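Local coordinates for yfhH hypothetical protein (Bacillus subtilis, PDB 1SF9) that is of unknown function but is a putative transcriptional regulator that forms a homodimer and may act in the control of gene expression, at residues A[46-51]-A[58-63]; A[87-92]-A[121-126]; A[92-97]-A[108-113]; A[104-109]-A[116-121]. All coordinates share one frame; numbering follows the deposited sequence. Where two conformers were deposited one is given.

In the fold
From the N terminus, contact 1 closes first. It pairs helix 34-53 with helix 57-74 across a short connection and is complete before the sheet begins. Contact 2 then opens on strand 85-88 and closes on strand 124-126, so the chain between them carries the rest of the sheet. Contacts 3 and 4 both fall within that span. Contact 3 joins strands 94-101 and 104-109, and contact 4 starts on strand 104-109 and joins it to strand 115-120. Phe95, Val88, Leu119 and Leu124 pack together where contacts 2, 3 and 4 meet. Contact 1 touches none of these three; helix 57-74 runs from it to the sheet.

Contact 1 (A[46-51]-A[58-63]); sequences EKARKA and NELAVL
The Leu63 methyl CD1 lies over one face of the peptide that joins Lys47 to Ala48. It is 3.7 Å from Lys47 C and equally far from Ala48 N. No ring, carboxylate or side-chain amide takes part, so backbone peptides are the flat groups that count. The second is the carbonyl of Ala48, where Leu60 CD1 approaches Ala48 O to 3.5 Å. The Ala48 methyl sits between the two leucines. Its CB is 3.8 Å from Leu60 CD1 and 4.2 Å from Leu63 CB. The two helices form an antiparallel alpha-alpha hairpin, built from helix 34-53 and helix 57-74. Their local axes come within 8.7 Å at 159°. Ala51 points toward helix 57-74, while the Ala48 methyl is met from its flank by the leucines. Ala51 CB meets the backbone of the second helix, 4.0 Å from Leu60 N, and also touches Leu60 CB. Leu60 CG is anti to the backbone N (chi1 170°), and this carries CD1 across to Ala48. Leu63 also touches Lys47, whose CB is 3.8 Å from Leu63 CD1. The rest of the lysine chain runs out extended and leads away from helix 57-74. Outside the segment, Leu60 touches Glu52 after it and Leu63 touches Leu44 before it.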
loop_
_atom_site.group_PDB
_atom_site.type_symbol
_atom_site.label_atom_id
_atom_site.label_comp_id
_atom_site.label_asym_id
_atom_site.label_seq_id
_atom_site.Cartn_x
_atom_site.Cartn_y
_atom_site.Cartn_z
ATOM N N GLU A 46 -9.520 5.903 12.514
ATOM C CA GLU A 46 -10.427 5.846 13.668
ATOM C C GLU A 46 -11.133 4.481 13.696
ATOM O O GLU A 46 -11.308 3.897 14.764
ATOM C CB GLU A 46 -11.462 6.970 13.610
ATOM C CG GLU A 46 -12.313 7.044 14.870
ATOM C CD GLU A 46 -11.539 7.521 16.103
ATOM O OE1 GLU A 46 -12.059 7.333 17.227
ATOM O OE2 GLU A 46 -10.430 8.089 15.959
ATOM N N LYS A 47 -11.537 3.964 12.539
ATOM C CA LYS A 47 -12.190 2.658 12.518
ATOM C C LYS A 47 -11.195 1.569 12.930
ATOM O O LYS A 47 -11.574 0.596 13.593
ATOM C CB LYS A 47 -12.750 2.336 11.130
ATOM C CG LYS A 47 -13.920 3.222 10.744
ATOM C CD LYS A 47 -14.453 2.909 9.344
ATOM C CE LYS A 47 -15.600 3.866 8.979
ATOM N NZ LYS A 47 -16.049 3.616 7.587
ATOM N N ALA A 48 -9.936 1.736 12.540
ATOM C CA ALA A 48 -8.908 0.738 12.870
ATOM C C ALA A 48 -8.640 0.747 14.367
ATOM O O ALA A 48 -8.437 -0.307 14.989
ATOM C CB ALA A 48 -7.610 1.016 12.099
ATOM N N ARG A 49 -8.644 1.934 14.957
ATOM C CA ARG A 49 -8.400 2.047 16.387
ATOM C C ARG A 49 -9.470 1.276 17.123
ATOM O O ARG A 49 -9.185 0.565 18.086
ATOM C CB ARG A 49 -8.436 3.510 16.829
ATOM C CG ARG A 49 -8.359 3.670 18.331
ATOM C CD ARG A 49 -7.947 5.072 18.713
ATOM N NE ARG A 49 -6.600 5.380 18.242
ATOM C CZ ARG A 49 -6.330 6.017 17.106
ATOM N NH1 ARG A 49 -5.071 6.246 16.754
ATOM N NH2 ARG A 49 -7.319 6.451 16.334
ATOM N N LYS A 50 -10.708 1.408 16.671
ATOM C CA LYS A 50 -11.789 0.703 17.322
ATOM C C LYS A 50 -11.649 -0.798 17.137
ATOM O O LYS A 50 -11.862 -1.558 18.077
ATOM C CB LYS A 50 -13.132 1.215 16.821
ATOM C CG LYS A 50 -13.464 2.559 17.459
ATOM C CD LYS A 50 -14.075 3.551 16.484
ATOM C CE LYS A 50 -15.571 3.376 16.361
ATOM N NZ LYS A 50 -16.148 4.489 15.561
ATOM N N ALA A 51 -11.259 -1.241 15.945
ATOM C CA ALA A 51 -11.080 -2.679 15.767
ATOM C C ALA A 51 -9.944 -3.176 16.671
ATOM O O ALA A 51 -10.034 -4.261 17.257
ATOM C CB ALA A 51 -10.760 -3.001 14.305
ATOM N N ASN A 58 -9.061 -9.509 12.035
ATOM C CA ASN A 58 -9.327 -9.613 10.601
ATOM C C ASN A 58 -9.663 -8.232 10.051
ATOM O O ASN A 58 -9.018 -7.750 9.102
ATOM C CB ASN A 58 -10.498 -10.567 10.340
ATOM C CG ASN A 58 -11.727 -10.238 11.175
ATOM O OD1 ASN A 58 -11.693 -10.303 12.410
ATOM N ND2 ASN A 58 -12.824 -9.885 10.503
ATOM N N GLU A 59 -10.674 -7.606 10.653
ATOM C CA GLU A 59 -11.097 -6.276 10.226
ATOM C C GLU A 59 -9.985 -5.238 10.365
ATOM O O GLU A 59 -9.822 -4.377 9.491
ATOM C CB GLU A 59 -12.325 -5.812 11.006
ATOM C CG GLU A 59 -12.853 -4.521 10.461
ATOM C CD GLU A 59 -13.117 -4.608 8.965
ATOM O OE1 GLU A 59 -13.142 -3.554 8.303
ATOM O OE2 GLU A 59 -13.302 -5.736 8.455
ATOM N N LEU A 60 -9.220 -5.301 11.454
ATOM C CA LEU A 60 -8.126 -4.364 11.622
ATOM C C LEU A 60 -7.196 -4.500 10.417
ATOM O O LEU A 60 -6.729 -3.509 9.869
ATOM C CB LEU A 60 -7.338 -4.649 12.909
ATOM C CG LEU A 60 -6.022 -3.919 13.151
ATOM C CD1 LEU A 60 -6.271 -2.387 13.147
ATOM C CD2 LEU A 60 -5.421 -4.351 14.512
ATOM N N ALA A 61 -6.940 -5.734 9.993
ATOM C CA ALA A 61 -6.035 -5.941 8.870
ATOM C C ALA A 61 -6.594 -5.382 7.564
ATOM O O ALA A 61 -5.853 -4.804 6.776
ATOM C CB ALA A 61 -5.713 -7.449 8.719
ATOM N N VAL A 62 -7.890 -5.552 7.340
ATOM C CA VAL A 62 -8.514 -5.024 6.120
ATOM C C VAL A 62 -8.373 -3.500 6.098
ATOM O O VAL A 62 -8.006 -2.921 5.082
ATOM C CB VAL A 62 -10.013 -5.384 6.080
ATOM C CG1 VAL A 62 -10.727 -4.604 4.985
ATOM C CG2 VAL A 62 -10.175 -6.865 5.836
ATOM N N LEU A 63 -8.646 -2.863 7.232
ATOM C CA LEU A 63 -8.546 -1.400 7.335
ATOM C C LEU A 63 -7.109 -0.951 7.156
ATOM O O LEU A 63 -6.853 0.021 6.460
ATOM C CB LEU A 63 -9.066 -0.921 8.697
ATOM C CG LEU A 63 -10.590 -1.038 8.836
ATOM C CD1 LEU A 63 -10.989 -0.976 10.316
ATOM C CD2 LEU A 63 -11.255 0.107 8.058
#

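Contact 2 (A[87-92]-A[121-126]); sequences RVENTE and ISVLQE
This is an antiparallel strand pair at the edge of the sheet, between strand 85-88 and the short strand 124-126. Arg87 and Gln125 are a hydrogen-bonded pair. Arg87 N donates to Gln125 O at 2.8 Å, and Gln125 N returns an almost straight bond to Arg87 O. Glu89 N extends the ladder to Val123 O, also at 2.8 Å. The Arg87 chain runs extended and brings its guanidinium alongside Gln125, with NH2 3.3 Å from Gln125 CG. The guanidinium and amide planes are 65° apart. The first segment then leaves the sheet in a type II turn from Val88 to Thr91. Glu89 CB packs against Val123 O at 3.4 Å. Gln125 bends at chi2 (-49°), which brings NE2 within 4.0 Å of Glu89 CB. The Glu89 carboxylate and the Gln125 amide are turned 60° apart. Val88 CG1 meets Val123 CG2 at 4.3 Å. Ser122 OG bonds to Thr68 O of helix 57-74, Val123 rests on Thr68, and Val88 and Leu124 pack on Phe95 of strand 94-101.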
loop_
_atom_site.group_PDB
_atom_site.type_symbol
_atom_site.label_atom_id
_atom_site.label_comp_id
_atom_site.label_asym_id
_atom_site.label_seq_id
_atom_site.Cartn_x
_atom_site.Cartn_y
_atom_site.Cartn_z
ATOM N N ARG A 87 14.224 -0.013 2.619
ATOM C CA ARG A 87 13.841 -0.946 3.654
ATOM C C ARG A 87 12.337 -1.106 3.504
ATOM O O ARG A 87 11.646 -0.141 3.187
ATOM C CB ARG A 87 14.131 -0.381 5.047
ATOM C CG ARG A 87 13.275 -1.045 6.133
ATOM C CD ARG A 87 13.651 -0.602 7.539
ATOM N NE ARG A 87 12.542 -0.797 8.473
ATOM C CZ ARG A 87 11.606 0.116 8.710
ATOM N NH1 ARG A 87 10.627 -0.135 9.570
ATOM N NH2 ARG A 87 11.661 1.293 8.098
ATOM N N VAL A 88 11.827 -2.318 3.688
ATOM C CA VAL A 88 10.375 -2.510 3.618
ATOM C C VAL A 88 9.890 -2.295 5.047
ATOM O O VAL A 88 10.340 -2.972 5.963
ATOM C CB VAL A 88 10.013 -3.905 3.126
ATOM C CG1 VAL A 88 8.504 -4.123 3.178
ATOM C CG2 VAL A 88 10.544 -4.069 1.702
ATOM N N GLU A 89 9.001 -1.319 5.216
ATOM C CA GLU A 89 8.478 -0.946 6.523
ATOM C C GLU A 89 8.040 -2.142 7.371
ATOM O O GLU A 89 7.409 -3.074 6.873
ATOM C CB GLU A 89 7.299 0.024 6.324
ATOM C CG GLU A 89 6.629 0.511 7.602
ATOM C CD GLU A 89 5.526 1.523 7.326
ATOM O OE1 GLU A 89 5.097 1.656 6.154
ATOM O OE2 GLU A 89 5.079 2.183 8.289
ATOM N N ASN A 90 8.387 -2.086 8.655
ATOM C CA ASN A 90 8.047 -3.122 9.634
ATOM C C ASN A 90 8.576 -4.529 9.337
ATOM O O ASN A 90 8.020 -5.510 9.833
ATOM C CB ASN A 90 6.530 -3.208 9.831
ATOM C CG ASN A 90 5.954 -2.004 10.545
ATOM O OD1 ASN A 90 6.433 -1.597 11.608
ATOM N ND2 ASN A 90 4.908 -1.434 9.969
ATOM N N THR A 91 9.614 -4.629 8.511
ATOM C CA THR A 91 10.233 -5.910 8.209
ATOM C C THR A 91 11.737 -5.655 8.228
ATOM O O THR A 91 12.179 -4.512 8.391
ATOM C CB THR A 91 9.863 -6.438 6.820
ATOM O OG1 THR A 91 10.639 -5.738 5.836
ATOM C CG2 THR A 91 8.359 -6.251 6.553
ATOM N N GLU A 92 12.525 -6.716 8.076
ATOM C CA GLU A 92 13.978 -6.566 8.052
ATOM C C GLU A 92 14.462 -6.786 6.619
ATOM O O GLU A 92 15.653 -7.006 6.375
ATOM C CB GLU A 92 14.646 -7.592 8.967
ATOM C CG GLU A 92 14.273 -7.439 10.427
ATOM C CD GLU A 92 13.726 -8.716 10.996
ATOM O OE1 GLU A 92 14.491 -9.703 11.067
ATOM O OE2 GLU A 92 12.529 -8.736 11.365
ATOM N N ILE A 121 4.244 2.208 -2.807
ATOM C CA ILE A 121 5.372 3.049 -2.428
ATOM C C ILE A 121 5.354 3.505 -0.972
ATOM O O ILE A 121 6.380 3.866 -0.423
ATOM C CB ILE A 121 5.554 4.259 -3.381
ATOM C CG1 ILE A 121 4.264 5.066 -3.483
ATOM C CG2 ILE A 121 5.968 3.759 -4.760
ATOM C CD1 ILE A 121 4.398 6.310 -4.379
ATOM N N SER A 122 4.191 3.444 -0.330
ATOM C CA SER A 122 4.079 3.844 1.061
ATOM C C SER A 122 4.815 2.927 2.047
ATOM O O SER A 122 4.996 3.313 3.197
ATOM C CB SER A 122 2.606 3.919 1.476
ATOM O OG SER A 122 1.945 2.751 1.049
ATOM N N VAL A 123 5.223 1.733 1.620
ATOM C CA VAL A 123 5.929 0.839 2.540
ATOM C C VAL A 123 7.438 0.881 2.338
ATOM O O VAL A 123 8.167 0.178 3.016
ATOM C CB VAL A 123 5.440 -0.661 2.448
ATOM C CG1 VAL A 123 3.919 -0.730 2.547
ATOM C CG2 VAL A 123 5.889 -1.318 1.167
ATOM N N LEU A 124 7.911 1.719 1.415
ATOM C CA LEU A 124 9.349 1.818 1.171
ATOM C C LEU A 124 9.976 2.946 1.977
ATOM O O LEU A 124 9.618 4.114 1.824
ATOM C CB LEU A 124 9.622 2.034 -0.313
ATOM C CG LEU A 124 9.099 0.909 -1.202
ATOM C CD1 LEU A 124 9.508 1.239 -2.642
ATOM C CD2 LEU A 124 9.678 -0.458 -0.800
ATOM N N GLN A 125 10.912 2.585 2.855
ATOM C CA GLN A 125 11.575 3.585 3.683
ATOM C C GLN A 125 13.019 3.743 3.230
ATOM O O GLN A 125 13.696 2.767 2.941
ATOM C CB GLN A 125 11.545 3.154 5.150
ATOM C CG GLN A 125 10.132 2.919 5.699
ATOM C CD GLN A 125 9.161 4.058 5.390
ATOM O OE1 GLN A 125 9.450 5.235 5.643
ATOM N NE2 GLN A 125 7.991 3.706 4.844
ATOM N N GLU A 126 13.494 4.972 3.150
ATOM C CA GLU A 126 14.880 5.161 2.744
ATOM C C GLU A 126 15.774 4.529 3.809
ATOM O O GLU A 126 15.470 4.580 5.000
ATOM C CB GLU A 126 15.189 6.649 2.546
ATOM C CG GLU A 126 14.864 7.112 1.130
ATOM C CD GLU A 126 15.146 8.584 0.869
ATOM O OE1 GLU A 126 15.132 8.968 -0.320
ATOM O OE2 GLU A 126 15.368 9.355 1.830
#

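Contact 3 (A[92-97]-A[108-113]); sequences EDEFTI and YRTSSP
Asp93 OD1 meets Arg109 NH2 in a salt bridge of 2.8 Å at the start of this antiparallel beta hairpin, formed by strands 94-101 and 104-109. OD1 uses its anti lone pair, and the carboxylate stands nearly square to the guanidinium, 87° apart. The bond is bent. Next, Glu94 O accepts from Thr110 N at 2.9 Å, where strand 104-109 passes into a type I turn from Arg109 to Ser112. One water accepts a hydrogen bond from Glu94 N and is also bonded to Thr110 OG1 and Ser111 OG. The Glu94 carboxylate turns to Lys127. Phe95 faces Arg109 in a non-hydrogen-bonded pair. Its CG is anti to the backbone N (chi1 -176°), which lays one ring face over Tyr108 N, 3.5 Å from CE2. Beyond the hairpin the ring packs on Val88, Leu119 and Leu124. Thr96 N donates to Tyr108 O at 2.9 Å, and Tyr108 N to Thr96 O at 3.1 Å. Their side chains run side by side, and Thr96 CB lies over one face of the tyrosine ring, offset toward its rim. Without the Tyr108 ring, as with an alanine here, Thr96 CB would probably lose this cover and a bridging water one of its partners. That water lies 2.8 Å from Tyr108 OH and 2.8 Å from Thr96 OG1, which also bonds Thr85.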
loop_
_atom_site.group_PDB
_atom_site.type_symbol
_atom_site.label_atom_id
_atom_site.label_comp_id
_atom_site.label_asym_id
_atom_site.label_seq_id
_atom_site.Cartn_x
_atom_site.Cartn_y
_atom_site.Cartn_z
ATOM N N GLU A 92 12.525 -6.716 8.076
ATOM C CA GLU A 92 13.978 -6.566 8.052
ATOM C C GLU A 92 14.462 -6.786 6.619
ATOM O O GLU A 92 15.653 -7.006 6.375
ATOM C CB GLU A 92 14.646 -7.592 8.967
ATOM C CG GLU A 92 14.273 -7.439 10.427
ATOM C CD GLU A 92 13.726 -8.716 10.996
ATOM O OE1 GLU A 92 14.491 -9.703 11.067
ATOM O OE2 GLU A 92 12.529 -8.736 11.365
ATOM N N ASP A 93 13.528 -6.730 5.679
ATOM C CA ASP A 93 13.841 -6.936 4.262
ATOM C C ASP A 93 14.205 -5.627 3.526
ATOM O O ASP A 93 13.810 -4.530 3.943
ATOM C CB ASP A 93 12.628 -7.550 3.536
ATOM C CG ASP A 93 12.285 -8.960 4.000
ATOM O OD1 ASP A 93 11.241 -9.482 3.534
ATOM O OD2 ASP A 93 13.034 -9.555 4.808
ATOM N N GLU A 94 14.930 -5.778 2.421
ATOM C CA GLU A 94 15.366 -4.663 1.550
ATOM C C GLU A 94 14.777 -4.951 0.185
ATOM O O GLU A 94 14.749 -6.101 -0.255
ATOM C CB GLU A 94 16.897 -4.599 1.455
ATOM C CG GLU A 94 17.525 -3.946 2.695
ATOM C CD GLU A 94 19.046 -3.804 2.623
ATOM O OE1 GLU A 94 19.639 -3.877 1.521
ATOM O OE2 GLU A 94 19.652 -3.610 3.700
ATOM N N PHE A 95 14.291 -3.903 -0.466
ATOM C CA PHE A 95 13.629 -4.039 -1.752
ATOM C C PHE A 95 14.259 -3.090 -2.759
ATOM O O PHE A 95 14.326 -1.887 -2.536
ATOM C CB PHE A 95 12.152 -3.690 -1.540
ATOM C CG PHE A 95 11.285 -3.861 -2.760
ATOM C CD1 PHE A 95 10.974 -2.777 -3.562
ATOM C CD2 PHE A 95 10.714 -5.101 -3.057
ATOM C CE1 PHE A 95 10.102 -2.925 -4.641
ATOM C CE2 PHE A 95 9.839 -5.252 -4.141
ATOM C CZ PHE A 95 9.530 -4.164 -4.925
ATOM N N THR A 96 14.702 -3.649 -3.865
ATOM C CA THR A 96 15.299 -2.867 -4.939
ATOM C C THR A 96 14.233 -2.609 -5.998
ATOM O O THR A 96 13.585 -3.534 -6.483
ATOM C CB THR A 96 16.482 -3.639 -5.546
ATOM O OG1 THR A 96 17.445 -3.908 -4.500
ATOM C CG2 THR A 96 17.118 -2.843 -6.689
ATOM N N ILE A 97 14.060 -1.344 -6.368
ATOM C CA ILE A 97 13.048 -1.000 -7.356
ATOM C C ILE A 97 13.511 -1.259 -8.799
ATOM O O ILE A 97 14.617 -0.890 -9.173
ATOM C CB ILE A 97 12.674 0.486 -7.249
ATOM C CG1 ILE A 97 12.062 0.750 -5.872
ATOM C CG2 ILE A 97 11.647 0.881 -8.353
ATOM C CD1 ILE A 97 11.453 2.176 -5.747
ATOM N N TYR A 108 12.268 -6.300 -6.498
ATOM C CA TYR A 108 12.472 -7.565 -5.809
ATOM C C TYR A 108 13.139 -7.369 -4.449
ATOM O O TYR A 108 13.854 -6.392 -4.190
ATOM C CB TYR A 108 13.366 -8.513 -6.641
ATOM C CG TYR A 108 14.697 -7.906 -6.998
ATOM C CD1 TYR A 108 14.824 -7.085 -8.128
ATOM C CD2 TYR A 108 15.815 -8.096 -6.170
ATOM C CE1 TYR A 108 16.048 -6.452 -8.434
ATOM C CE2 TYR A 108 17.036 -7.473 -6.466
ATOM C CZ TYR A 108 17.146 -6.661 -7.595
ATOM O OH TYR A 108 18.362 -6.082 -7.909
ATOM N N ARG A 109 12.883 -8.313 -3.564
ATOM C CA ARG A 109 13.519 -8.281 -2.255
ATOM C C ARG A 109 14.917 -8.892 -2.411
ATOM O O ARG A 109 15.100 -9.830 -3.179
ATOM C CB ARG A 109 12.714 -9.117 -1.285
ATOM C CG ARG A 109 11.354 -8.497 -0.980
ATOM C CD ARG A 109 10.550 -9.430 -0.064
ATOM N NE ARG A 109 9.157 -8.961 -0.048
ATOM C CZ ARG A 109 8.548 -8.396 0.984
ATOM N NH1 ARG A 109 7.296 -7.996 0.843
ATOM N NH2 ARG A 109 9.157 -8.236 2.156
ATOM N N THR A 110 15.901 -8.372 -1.678
ATOM C CA THR A 110 17.252 -8.925 -1.794
ATOM C C THR A 110 17.265 -10.378 -1.302
ATOM O O THR A 110 18.131 -11.158 -1.697
ATOM C CB THR A 110 18.274 -8.079 -1.014
ATOM O OG1 THR A 110 17.930 -8.039 0.368
ATOM C CG2 THR A 110 18.284 -6.659 -1.523
ATOM N N SER A 111 16.290 -10.749 -0.472
ATOM C CA SER A 111 16.212 -12.129 0.002
ATOM C C SER A 111 15.495 -13.082 -0.982
ATOM O O SER A 111 15.511 -14.306 -0.792
ATOM C CB SER A 111 15.525 -12.191 1.374
ATOM O OG SER A 111 14.241 -11.610 1.336
ATOM N N SER A 112 14.881 -12.540 -2.027
ATOM C CA SER A 112 14.223 -13.380 -3.056
ATOM C C SER A 112 14.404 -12.635 -4.377
ATOM O O SER A 112 13.428 -12.212 -5.048
ATOM C CB SER A 112 12.738 -13.587 -2.744
ATOM O OG SER A 112 12.030 -12.368 -2.579
ATOM N N PRO A 113 15.669 -12.465 -4.788
ATOM C CA PRO A 113 15.953 -11.739 -6.027
ATOM C C PRO A 113 15.472 -12.347 -7.343
ATOM O O PRO A 113 15.503 -11.681 -8.369
ATOM C CB PRO A 113 17.466 -11.544 -5.963
ATOM C CG PRO A 113 17.912 -12.780 -5.300
ATOM C CD PRO A 113 16.921 -12.981 -4.192
HETATM O O HOH W 1 15.359 -8.649 1.873
HETATM O O HOH W 2 19.547 -5.413 -5.506
#

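Contact 4 (A[104-109]-A[116-121]); sequences FAWGYR and EEALPI
The methyl of Ala118 sits squarely over the six-membered ring of Trp106, 3.4 Å from CB to the ring centroid and only 8° off the normal. This is the tight part of an antiparallel pairing between strands 104-109 and 115-120. The strands are strongly twisted, with local axes 129° apart. Trp106 and Ala118 form a non-hydrogen-bonded pair. Hydrogen-bonded pairs flank it, Ala105 with Leu119 and Gly107 with Glu117. Ala105 N reaches Leu119 O at 2.8 Å, and Glu117 N reaches Gly107 O at 2.7 Å. The Trp106 ring also meets that of Tyr99 with nearly parallel planes. Were a serine to replace Trp106, the Ala118 methyl would probably lose its platform and the Tyr99 ring this partner. Packing continues at Phe104, whose CD1 touches Leu119 C at 3.5 Å. Glu116 is looser. It is exposed beside Gly107 and the Tyr108 ring edge, and its OE1 bonds Ser98 OG. A second close-packed group lies on the other face from Trp106. Glu117 turns CG between its backbone N and carbonyl carbon (chi1 51°), and the carboxylate crosses toward Arg109. Leu119 CD1 lies over one face of that guanidinium, and its NH2 is held by Asp93. Glu117 OE1, met on its syn side but somewhat out of the carboxylate plane, receives Arg109 NE at 3.0 Å, nearly in the guanidinium plane.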
loop_
_atom_site.group_PDB
_atom_site.type_symbol
_atom_site.label_atom_id
_atom_site.label_comp_id
_atom_site.label_asym_id
_atom_site.label_seq_id
_atom_site.Cartn_x
_atom_site.Cartn_y
_atom_site.Cartn_z
ATOM N N PHE A 104 2.618 1.889 -7.264
ATOM C CA PHE A 104 3.414 0.726 -6.866
ATOM C C PHE A 104 4.825 0.760 -7.395
ATOM O O PHE A 104 5.137 1.388 -8.416
ATOM C CB PHE A 104 2.760 -0.575 -7.358
ATOM C CG PHE A 104 1.467 -0.905 -6.664
ATOM C CD1 PHE A 104 1.483 -1.642 -5.491
ATOM C CD2 PHE A 104 0.247 -0.418 -7.152
ATOM C CE1 PHE A 104 0.276 -1.897 -4.783
ATOM C CE2 PHE A 104 -0.955 -0.668 -6.459
ATOM C CZ PHE A 104 -0.931 -1.401 -5.277
ATOM N N ALA A 105 5.699 0.100 -6.653
ATOM C CA ALA A 105 7.059 -0.058 -7.103
ATOM C C ALA A 105 7.187 -1.555 -7.415
ATOM O O ALA A 105 6.912 -2.417 -6.573
ATOM C CB ALA A 105 8.042 0.334 -6.008
ATOM N N TRP A 106 7.580 -1.852 -8.647
ATOM C CA TRP A 106 7.822 -3.233 -9.048
ATOM C C TRP A 106 9.316 -3.452 -8.863
ATOM O O TRP A 106 10.130 -2.610 -9.267
ATOM C CB TRP A 106 7.428 -3.444 -10.504
ATOM C CG TRP A 106 5.949 -3.505 -10.661
ATOM C CD1 TRP A 106 5.095 -2.454 -10.790
ATOM C CD2 TRP A 106 5.135 -4.685 -10.628
ATOM N NE1 TRP A 106 3.783 -2.905 -10.841
ATOM C CE2 TRP A 106 3.788 -4.270 -10.742
ATOM C CE3 TRP A 106 5.418 -6.048 -10.511
ATOM C CZ2 TRP A 106 2.717 -5.176 -10.750
ATOM C CZ3 TRP A 106 4.347 -6.958 -10.520
ATOM C CH2 TRP A 106 3.020 -6.513 -10.637
ATOM N N GLY A 107 9.677 -4.571 -8.246
ATOM C CA GLY A 107 11.091 -4.815 -8.005
ATOM C C GLY A 107 11.250 -6.158 -7.333
ATOM O O GLY A 107 10.471 -7.066 -7.583
ATOM N N TYR A 108 12.268 -6.300 -6.498
ATOM C CA TYR A 108 12.472 -7.565 -5.809
ATOM C C TYR A 108 13.139 -7.369 -4.449
ATOM O O TYR A 108 13.854 -6.392 -4.190
ATOM C CB TYR A 108 13.366 -8.513 -6.641
ATOM C CG TYR A 108 14.697 -7.906 -6.998
ATOM C CD1 TYR A 108 14.824 -7.085 -8.128
ATOM C CD2 TYR A 108 15.815 -8.096 -6.170
ATOM C CE1 TYR A 108 16.048 -6.452 -8.434
ATOM C CE2 TYR A 108 17.036 -7.473 -6.466
ATOM C CZ TYR A 108 17.146 -6.661 -7.595
ATOM O OH TYR A 108 18.362 -6.082 -7.909
ATOM N N ARG A 109 12.883 -8.313 -3.564
ATOM C CA ARG A 109 13.519 -8.281 -2.255
ATOM C C ARG A 109 14.917 -8.892 -2.411
ATOM O O ARG A 109 15.100 -9.830 -3.179
ATOM C CB ARG A 109 12.714 -9.117 -1.285
ATOM C CG ARG A 109 11.354 -8.497 -0.980
ATOM C CD ARG A 109 10.550 -9.430 -0.064
ATOM N NE ARG A 109 9.157 -8.961 -0.048
ATOM C CZ ARG A 109 8.548 -8.396 0.984
ATOM N NH1 ARG A 109 7.296 -7.996 0.843
ATOM N NH2 ARG A 109 9.157 -8.236 2.156
ATOM N N GLU A 116 10.128 -11.107 -9.111
ATOM C CA GLU A 116 9.761 -9.724 -9.291
ATOM C C GLU A 116 8.404 -9.615 -8.609
ATOM O O GLU A 116 7.617 -10.569 -8.595
ATOM C CB GLU A 116 9.686 -9.389 -10.791
ATOM C CG GLU A 116 9.333 -7.937 -11.136
ATOM C CD GLU A 116 10.445 -6.919 -10.865
ATOM O OE1 GLU A 116 11.595 -7.299 -10.560
ATOM O OE2 GLU A 116 10.154 -5.709 -10.980
ATOM N N GLU A 117 8.160 -8.485 -7.964
ATOM C CA GLU A 117 6.893 -8.284 -7.306
ATOM C C GLU A 117 6.556 -6.838 -7.077
ATOM O O GLU A 117 7.402 -5.962 -7.258
ATOM C CB GLU A 117 6.923 -8.992 -5.992
ATOM C CG GLU A 117 8.125 -8.627 -5.194
ATOM C CD GLU A 117 7.814 -8.705 -3.751
ATOM O OE1 GLU A 117 8.579 -9.328 -2.985
ATOM O OE2 GLU A 117 6.780 -8.126 -3.412
ATOM N N ALA A 118 5.326 -6.582 -6.647
ATOM C CA ALA A 118 4.936 -5.187 -6.473
ATOM C C ALA A 118 4.572 -4.809 -5.061
ATOM O O ALA A 118 3.833 -5.546 -4.417
ATOM C CB ALA A 118 3.757 -4.892 -7.364
ATOM N N LEU A 119 5.079 -3.659 -4.604
ATOM C CA LEU A 119 4.744 -3.121 -3.272
ATOM C C LEU A 119 4.303 -1.671 -3.391
ATOM O O LEU A 119 4.808 -0.920 -4.234
ATOM C CB LEU A 119 5.952 -3.126 -2.329
ATOM C CG LEU A 119 6.491 -4.486 -1.892
ATOM C CD1 LEU A 119 7.812 -4.287 -1.136
ATOM C CD2 LEU A 119 5.463 -5.163 -1.005
ATOM N N PRO A 120 3.349 -1.241 -2.542
ATOM C CA PRO A 120 2.904 0.159 -2.615
ATOM C C PRO A 120 4.075 1.043 -2.187
ATOM O O PRO A 120 4.829 0.672 -1.296
ATOM C CB PRO A 120 1.774 0.225 -1.600
ATOM C CG PRO A 120 1.283 -1.205 -1.498
ATOM C CD PRO A 120 2.570 -1.995 -1.546
ATOM N N ILE A 121 4.244 2.208 -2.807
ATOM C CA ILE A 121 5.372 3.049 -2.428
ATOM C C ILE A 121 5.354 3.505 -0.972
ATOM O O ILE A 121 6.380 3.866 -0.423
ATOM C CB ILE A 121 5.554 4.259 -3.381
ATOM C CG1 ILE A 121 4.264 5.066 -3.483
ATOM C CG2 ILE A 121 5.968 3.759 -4.760
ATOM C CD1 ILE A 121 4.398 6.310 -4.379
HETATM O O HOH W 3 10.954 -10.429 -4.149
#